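Local coordinates for protein glucose-6-phosphate isomerase (PDB 6OTU) that catalyses the reversible isomerisation of glucose-6-phosphate to fructose-6-phosphate, at residues E52-S57 with S457-Q462; I404-N409 with Q462-R467; A242-G247 with L257-L262. All blocks are in the same frame, centred on the assembly; numbering follows the deposited sequence.

Contacts 1 and 2 share Q462 and follow strand 456-461 out of the mixed sheet: contact 1 pairs it with strand 54-57, and contact 2 joins the turn after it to the end of strand 401-406. Their centres are 10 Å apart and both reach the second subunit. Contact 3 lies on the other side of the chain's centre, at the edge of the parallel sheet, about 36 Å from contact 1 and 33 Å from contact 2 between centres. Contacts 1 and 3 are mostly buried and rest on regular backbone ladders, antiparallel and parallel. Contact 2, partly exposed, relies instead on glutamine side chains, a bridging water and one aromatic face.

Contact 1. Residues E52-S57 with S457-Q462; sequences EGFTYS and SILVAQ. With ACT (acetate ion), chain B.
L459 reaches across to both aromatic residues of the neighbouring strand, F54 and Y56. Its CB lies in the plane of the Y56 ring, 4.0 Å from Y56 CD1. CG comes next, anti to the backbone N (chi1 -177°), and meets F54 CD1. Of its two methyls, CD1 settles 3.6 Å from F54 CB, with Y56 CD1 and T55 O also close; this one methyl touches both aromatic side chains, F54 at CB and Y56 at CD1. On the same face, A461 CB packs against F54 CD1 at 3.9 Å. At the far end, the hydroxyls of S457 and Y56 are joined by at most a weak bond.

The backbone evidence for the strand pair is regular. T55 N donates to V460 O and V460 N to T55 O, both at 2.9 Å. S57 and I458 form the second such pair, S57 N reaching I458 O at 2.9 Å, and the strand directions differ by 167°, so the pairing is antiparallel. Beyond it, a water links G53 O to Q462 N, and T55 OG1 donates to an acetate oxygen 2.6 Å away, the acetate probably coming from the crystallisation liquor.

Within the mixed sheet, strand 54-57 lies between 48-51 and 456-461, and the latter continues the sheet to 401-406. The face bearing F54, L459 and A461 is covered by helix 466-487, while Y56 packs on helix 313-327. On the other face, I458 and V460 meet helix 422-439, and V531, L528 and L532 of the second subunit pack against T55, S57, I458 and V460.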
# COMPACT_ATOMS: atom_id res chain seq x y z
N GLU A 52 23.51 16.82 3.34
CA GLU A 52 23.35 15.66 4.23
C GLU A 52 23.27 14.34 3.47
O GLU A 52 22.57 13.40 3.87
CB GLU A 52 22.12 15.85 5.14
CG GLU A 52 22.22 17.04 6.12
CD GLU A 52 23.38 16.93 7.13
OE1 GLU A 52 23.81 17.98 7.66
OE2 GLU A 52 23.87 15.81 7.41
N GLY A 53 24.02 14.26 2.37
CA GLY A 53 24.05 13.06 1.55
C GLY A 53 22.94 12.92 0.52
O GLY A 53 22.83 11.85 -0.10
N PHE A 54 22.10 13.95 0.34
CA PHE A 54 20.99 13.88 -0.60
C PHE A 54 21.04 15.04 -1.58
O PHE A 54 21.59 16.10 -1.28
CB PHE A 54 19.61 13.96 0.08
CG PHE A 54 19.37 12.92 1.11
CD1 PHE A 54 18.86 11.68 0.76
CD2 PHE A 54 19.60 13.20 2.44
CE1 PHE A 54 18.63 10.72 1.72
CE2 PHE A 54 19.36 12.24 3.41
CZ PHE A 54 18.87 11.00 3.05
N THR A 55 20.42 14.84 -2.74
CA THR A 55 19.95 15.95 -3.56
C THR A 55 18.43 15.88 -3.63
O THR A 55 17.84 14.80 -3.74
CB THR A 55 20.57 15.92 -4.97
OG1 THR A 55 22.00 15.91 -4.85
CG2 THR A 55 20.14 17.15 -5.77
N TYR A 56 17.81 17.05 -3.52
CA TYR A 56 16.36 17.21 -3.58
C TYR A 56 16.04 18.20 -4.68
O TYR A 56 16.45 19.36 -4.61
CB TYR A 56 15.83 17.71 -2.24
CG TYR A 56 14.34 17.74 -2.06
CD1 TYR A 56 13.60 16.56 -1.96
CD2 TYR A 56 13.65 18.95 -1.96
CE1 TYR A 56 12.23 16.58 -1.77
CE2 TYR A 56 12.26 18.98 -1.77
CZ TYR A 56 11.56 17.79 -1.67
OH TYR A 56 10.19 17.78 -1.48
N SER A 57 15.33 17.74 -5.71
CA SER A 57 14.93 18.56 -6.85
C SER A 57 13.41 18.72 -6.83
O SER A 57 12.69 17.75 -6.66
CB SER A 57 15.36 17.95 -8.19
OG SER A 57 15.28 18.90 -9.25
N SER A 457 8.47 15.73 -6.67
CA SER A 457 9.83 16.01 -6.23
C SER A 457 10.66 14.73 -6.28
O SER A 457 10.13 13.62 -6.38
CB SER A 457 9.87 16.62 -4.82
OG SER A 457 9.53 15.66 -3.82
N ILE A 458 11.97 14.92 -6.21
CA ILE A 458 12.96 13.86 -6.39
C ILE A 458 13.97 13.99 -5.26
O ILE A 458 14.64 15.02 -5.14
CB ILE A 458 13.68 13.96 -7.75
CG1 ILE A 458 12.70 14.00 -8.92
CG2 ILE A 458 14.66 12.80 -7.90
CD1 ILE A 458 13.37 14.14 -10.30
N LEU A 459 14.10 12.94 -4.46
CA LEU A 459 15.11 12.87 -3.41
C LEU A 459 16.03 11.70 -3.72
O LEU A 459 15.56 10.57 -3.91
CB LEU A 459 14.44 12.69 -2.05
CG LEU A 459 15.39 12.68 -0.86
CD1 LEU A 459 16.12 14.01 -0.74
CD2 LEU A 459 14.62 12.35 0.41
N VAL A 460 17.35 11.96 -3.79
CA VAL A 460 18.31 10.93 -4.18
C VAL A 460 19.51 10.94 -3.25
O VAL A 460 20.02 12.01 -2.89
CB VAL A 460 18.80 11.11 -5.64
CG1 VAL A 460 19.47 9.82 -6.16
CG2 VAL A 460 17.68 11.52 -6.55
N ALA A 461 19.99 9.75 -2.89
CA ALA A 461 21.29 9.56 -2.24
C ALA A 461 22.13 8.64 -3.12
O ALA A 461 21.63 8.00 -4.04
CB ALA A 461 21.13 8.98 -0.83
N GLN A 462 23.44 8.60 -2.83
CA GLN A 462 24.34 7.71 -3.58
C GLN A 462 23.90 6.26 -3.49
O GLN A 462 23.90 5.52 -4.49
CB GLN A 462 25.78 7.83 -3.07
CG GLN A 462 26.53 9.01 -3.58
CD GLN A 462 26.63 9.02 -5.08
OE1 GLN A 462 26.66 7.97 -5.73
NE2 GLN A 462 26.69 10.21 -5.64
C ACT B . 24.07 13.13 -4.47
O ACT B . 23.62 13.89 -5.36
OXT ACT B . 23.78 11.92 -4.28
CH3 ACT B . 25.13 13.76 -3.46
O HOH W 1 24.65 9.89 -0.63

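Contact 2. Residues I404-N409 with Q462-R467; sequences IGFLHN and QQLSPR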
# COMPACT_ATOMS: atom_id res chain seq x y z
N ILE A 404 11.60 8.66 -4.65
CA ILE A 404 12.81 8.39 -3.89
C ILE A 404 13.69 7.44 -4.70
O ILE A 404 13.23 6.37 -5.10
CB ILE A 404 12.52 7.79 -2.51
CG1 ILE A 404 11.46 8.63 -1.79
CG2 ILE A 404 13.82 7.66 -1.71
CD1 ILE A 404 11.26 8.28 -0.31
N GLY A 405 14.95 7.82 -4.90
CA GLY A 405 15.85 7.01 -5.70
C GLY A 405 17.29 7.05 -5.25
O GLY A 405 17.70 7.85 -4.39
N PHE A 406 18.08 6.17 -5.85
CA PHE A 406 19.49 6.04 -5.54
C PHE A 406 20.29 5.85 -6.82
O PHE A 406 19.78 5.35 -7.83
CB PHE A 406 19.74 4.87 -4.56
CG PHE A 406 18.89 4.96 -3.34
CD1 PHE A 406 19.30 5.70 -2.25
CD2 PHE A 406 17.63 4.35 -3.30
CE1 PHE A 406 18.50 5.82 -1.11
CE2 PHE A 406 16.83 4.46 -2.17
CZ PHE A 406 17.26 5.21 -1.07
N LEU A 407 21.55 6.31 -6.77
CA LEU A 407 22.45 6.15 -7.90
C LEU A 407 23.02 4.73 -8.01
O LEU A 407 23.49 4.35 -9.09
CB LEU A 407 23.60 7.15 -7.80
CG LEU A 407 23.16 8.62 -7.75
CD1 LEU A 407 24.37 9.53 -7.70
CD2 LEU A 407 22.27 8.99 -8.93
N HIS A 408 23.00 3.95 -6.93
CA HIS A 408 23.68 2.66 -6.91
C HIS A 408 22.87 1.65 -6.13
O HIS A 408 22.16 1.98 -5.19
CB HIS A 408 25.07 2.76 -6.28
CG HIS A 408 26.02 3.59 -7.07
ND1 HIS A 408 26.61 3.13 -8.23
CD2 HIS A 408 26.46 4.86 -6.89
CE1 HIS A 408 27.37 4.09 -8.73
NE2 HIS A 408 27.30 5.14 -7.93
N ASN A 409 23.01 0.39 -6.54
CA ASN A 409 22.28 -0.66 -5.84
C ASN A 409 23.01 -1.04 -4.54
O ASN A 409 24.17 -0.67 -4.29
CB ASN A 409 22.08 -1.87 -6.75
CG ASN A 409 23.38 -2.51 -7.21
OD1 ASN A 409 24.16 -3.01 -6.40
ND2 ASN A 409 23.61 -2.51 -8.53
N GLN A 462 23.44 8.60 -2.83
CA GLN A 462 24.34 7.71 -3.58
C GLN A 462 23.90 6.26 -3.49
O GLN A 462 23.90 5.52 -4.49
CB GLN A 462 25.78 7.83 -3.07
CG GLN A 462 26.53 9.01 -3.58
CD GLN A 462 26.63 9.02 -5.08
OE1 GLN A 462 26.66 7.97 -5.73
NE2 GLN A 462 26.69 10.21 -5.64
N GLN A 463 23.57 5.81 -2.29
CA GLN A 463 23.30 4.40 -2.07
C GLN A 463 22.55 4.28 -0.76
O GLN A 463 22.82 5.02 0.19
CB GLN A 463 24.61 3.58 -2.06
CG GLN A 463 24.48 2.09 -1.89
CD GLN A 463 25.82 1.41 -1.58
OE1 GLN A 463 26.51 1.80 -0.64
NE2 GLN A 463 26.18 0.41 -2.37
N LEU A 464 21.56 3.40 -0.73
CA LEU A 464 20.85 3.10 0.50
C LEU A 464 21.81 2.38 1.45
O LEU A 464 22.52 1.45 1.05
CB LEU A 464 19.61 2.25 0.20
CG LEU A 464 18.67 1.88 1.36
CD1 LEU A 464 18.23 3.11 2.16
CD2 LEU A 464 17.45 1.12 0.85
N SER A 465 21.83 2.82 2.69
CA SER A 465 22.74 2.29 3.70
C SER A 465 22.07 2.43 5.05
O SER A 465 21.01 3.05 5.16
CB SER A 465 24.07 3.04 3.67
OG SER A 465 23.86 4.40 4.03
N PRO A 466 22.65 1.84 6.10
CA PRO A 466 22.13 2.12 7.45
C PRO A 466 22.04 3.61 7.75
O PRO A 466 21.00 4.09 8.22
CB PRO A 466 23.13 1.41 8.37
CG PRO A 466 23.61 0.25 7.56
CD PRO A 466 23.61 0.72 6.11
N ARG A 467 23.11 4.36 7.47
CA ARG A 467 23.10 5.80 7.75
C ARG A 467 22.00 6.51 6.96
O ARG A 467 21.20 7.27 7.53
CB ARG A 467 24.47 6.40 7.42
CG ARG A 467 24.52 7.88 7.69
CD ARG A 467 25.92 8.47 7.62
NE ARG A 467 25.88 9.90 7.93
CZ ARG A 467 26.30 10.44 9.06
NH1 ARG A 467 26.84 9.68 10.02
NH2 ARG A 467 26.21 11.75 9.24
O HOH W 2 20.77 1.72 -2.87
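F406 and L464 make the apolar contact here. L464 CB sits over one face of the phenyl ring, 4.0 Å from its centroid and 14° off the ring normal, which meets the geometry of a CH-pi contact; it is displaced toward the rim, near CE1 and CZ. The ring's CD1 also lies 3.6 Å from L464 N.

Q462 works differently. Its chain bends at chi2 (-59°), and the amide returns to the other segment: NE2 is 3.2 Å from L407 CD1, while OE1 lies in the plane of the H408 ring, at its edge, 3.3 Å from CD2. The H408 and Q462 side chains run side by side in the same direction, with ring and amide planes 35° apart. Q463, extended beyond CG, carries its NE2 to N409 O at 3.0 Å. That bond is nearly straight, 167° at the hydrogen, and the acceptor lies close to the amide plane. A water 2.7 Å from H408 O donates to it and accepts from L464 N, so it bridges the two backbones.

Outward from this shell, I468 and L472 of helix 466-487 pack on the F406 ring. N409 is held by its own amide, OD1 accepting from G412 N and ND2 donating to S423 OG. L407 also touches T533 of the second subunit. Past L464, S465 occupies the N-cap of helix 466-487, its OG accepting from I468 N. The motif is a beta-strand-to-helix connection: after strand 456-461 the chain turns a corner at Q462, runs beside the residues that follow its parallel neighbour 401-406, and enters a helix capped by S465.

Contact 3. Residues A242-G247 with L257-L262; sequences AVTSQG and LEVFHL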
# COMPACT_ATOMS: atom_id res chain seq x y z
N ALA A 242 11.62 -8.65 26.24
CA ALA A 242 10.61 -7.61 26.20
C ALA A 242 11.24 -6.25 25.88
O ALA A 242 12.38 -5.95 26.27
CB ALA A 242 9.82 -7.53 27.50
N VAL A 243 10.48 -5.45 25.14
CA VAL A 243 10.78 -4.05 24.88
C VAL A 243 9.50 -3.30 25.21
O VAL A 243 8.47 -3.50 24.56
CB VAL A 243 11.20 -3.80 23.42
CG1 VAL A 243 11.52 -2.33 23.17
CG2 VAL A 243 12.40 -4.67 23.07
N THR A 244 9.54 -2.47 26.26
CA THR A 244 8.34 -1.82 26.76
C THR A 244 8.71 -0.55 27.50
O THR A 244 9.88 -0.31 27.83
CB THR A 244 7.52 -2.75 27.68
OG1 THR A 244 6.33 -2.07 28.07
CG2 THR A 244 8.30 -3.08 28.95
N SER A 245 7.69 0.27 27.77
CA SER A 245 7.84 1.46 28.59
C SER A 245 8.32 1.09 30.00
O SER A 245 7.96 0.04 30.55
CB SER A 245 6.51 2.21 28.68
OG SER A 245 6.73 3.60 28.84
N GLN A 246 9.13 1.96 30.59
CA GLN A 246 9.61 1.70 31.94
C GLN A 246 8.45 1.71 32.92
O GLN A 246 7.57 2.58 32.86
CB GLN A 246 10.66 2.72 32.35
CG GLN A 246 11.50 2.30 33.54
CD GLN A 246 12.93 2.81 33.46
OE1 GLN A 246 13.19 3.84 32.84
NE2 GLN A 246 13.85 2.08 34.08
N GLY A 247 8.43 0.74 33.84
CA GLY A 247 7.34 0.63 34.79
C GLY A 247 6.05 0.07 34.22
O GLY A 247 5.05 -0.02 34.95
N LEU A 257 13.91 -13.07 29.46
CA LEU A 257 15.36 -13.21 29.48
C LEU A 257 16.05 -11.85 29.63
O LEU A 257 17.05 -11.72 30.33
CB LEU A 257 15.84 -13.93 28.21
CG LEU A 257 17.32 -13.78 27.85
CD1 LEU A 257 18.22 -14.67 28.70
CD2 LEU A 257 17.54 -14.03 26.36
N GLU A 258 15.51 -10.83 28.96
CA GLU A 258 16.00 -9.47 29.09
C GLU A 258 14.84 -8.54 28.82
O GLU A 258 13.84 -8.92 28.19
CB GLU A 258 17.18 -9.19 28.14
CG GLU A 258 17.89 -7.83 28.32
CD GLU A 258 18.36 -7.56 29.74
OE1 GLU A 258 17.53 -7.19 30.59
OE2 GLU A 258 19.57 -7.70 30.02
N VAL A 259 14.96 -7.31 29.31
CA VAL A 259 13.93 -6.30 29.15
C VAL A 259 14.61 -4.99 28.77
O VAL A 259 15.50 -4.52 29.49
CB VAL A 259 13.10 -6.10 30.43
CG1 VAL A 259 12.17 -4.89 30.28
CG2 VAL A 259 12.32 -7.39 30.78
N PHE A 260 14.21 -4.41 27.64
CA PHE A 260 14.68 -3.10 27.20
C PHE A 260 13.56 -2.08 27.31
O PHE A 260 12.37 -2.42 27.29
CB PHE A 260 15.23 -3.16 25.75
CG PHE A 260 16.43 -4.06 25.59
CD1 PHE A 260 17.72 -3.57 25.80
CD2 PHE A 260 16.28 -5.41 25.26
CE1 PHE A 260 18.83 -4.41 25.65
CE2 PHE A 260 17.37 -6.26 25.12
CZ PHE A 260 18.66 -5.75 25.32
N HIS A 261 13.93 -0.81 27.41
CA HIS A 261 12.97 0.25 27.70
C HIS A 261 12.96 1.32 26.61
O HIS A 261 14.01 1.67 26.05
CB HIS A 261 13.28 0.94 29.04
CG HIS A 261 13.38 0.00 30.19
ND1 HIS A 261 14.48 -0.04 31.02
CD2 HIS A 261 12.51 -0.92 30.67
CE1 HIS A 261 14.29 -0.95 31.96
NE2 HIS A 261 13.10 -1.50 31.77
N LEU A 262 11.77 1.82 26.34
CA LEU A 262 11.54 3.17 25.85
C LEU A 262 10.81 3.92 26.98
O LEU A 262 10.75 3.44 28.11
CB LEU A 262 10.77 3.15 24.53
CG LEU A 262 9.33 2.62 24.51
CD1 LEU A 262 8.57 3.25 23.34
CD2 LEU A 262 9.27 1.08 24.44
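A242 and V259 belong to a parallel ladder at the edge of the five-stranded sheet, an element of the SIS-type fold of this isomerase family. The axes of 242-245 and 258-262 come within 4.6 Å and cross at -33°, and the strands' bonds follow the parallel pattern: A242 N to E258 O, F260 N to A242 O, T244 N to F260 O and L262 N to T244 O. The first three are fairly straight. The bond from L262 N to T244 O is 3.2 Å long, with its donor well above the T244 carbonyl plane, and the ladder ends in a weak bond from Q246 N to L262 O.

Side chains pack on both faces. A242 CB meets V259 CG2 at 4.1 Å on one; on the other, V243 CG2 rests 4.2 Å from F260 CB. L262 CG takes the crowded position between backbone N and carbonyl carbon (chi1 66°), and its CD2 lies 3.5 Å from T244 C. The Q246 amide stacks over one face of H261 with planes 23° apart, CD being 4.1 Å above the ring and offset toward its rim. T244 O lies at the ring's edge, in plane. Both flat groups have partners beyond the pair: H261 NE2 bonds to D251 OD1, and Q246 OE1 accepts from W263 NE1.

T244 OG1 is within hydrogen-bonding reach of S248 OG and of the carbonyls of S210 and K211, two residues of the glucose-6-phosphate pocket that can at most share its one proton; the L262 side chain is about 7 Å from that ligand. Strand 240-245 has 204-209 as its other neighbour, helix 275-285 covers V243 and F260, and helix 122-148 also packs on F260.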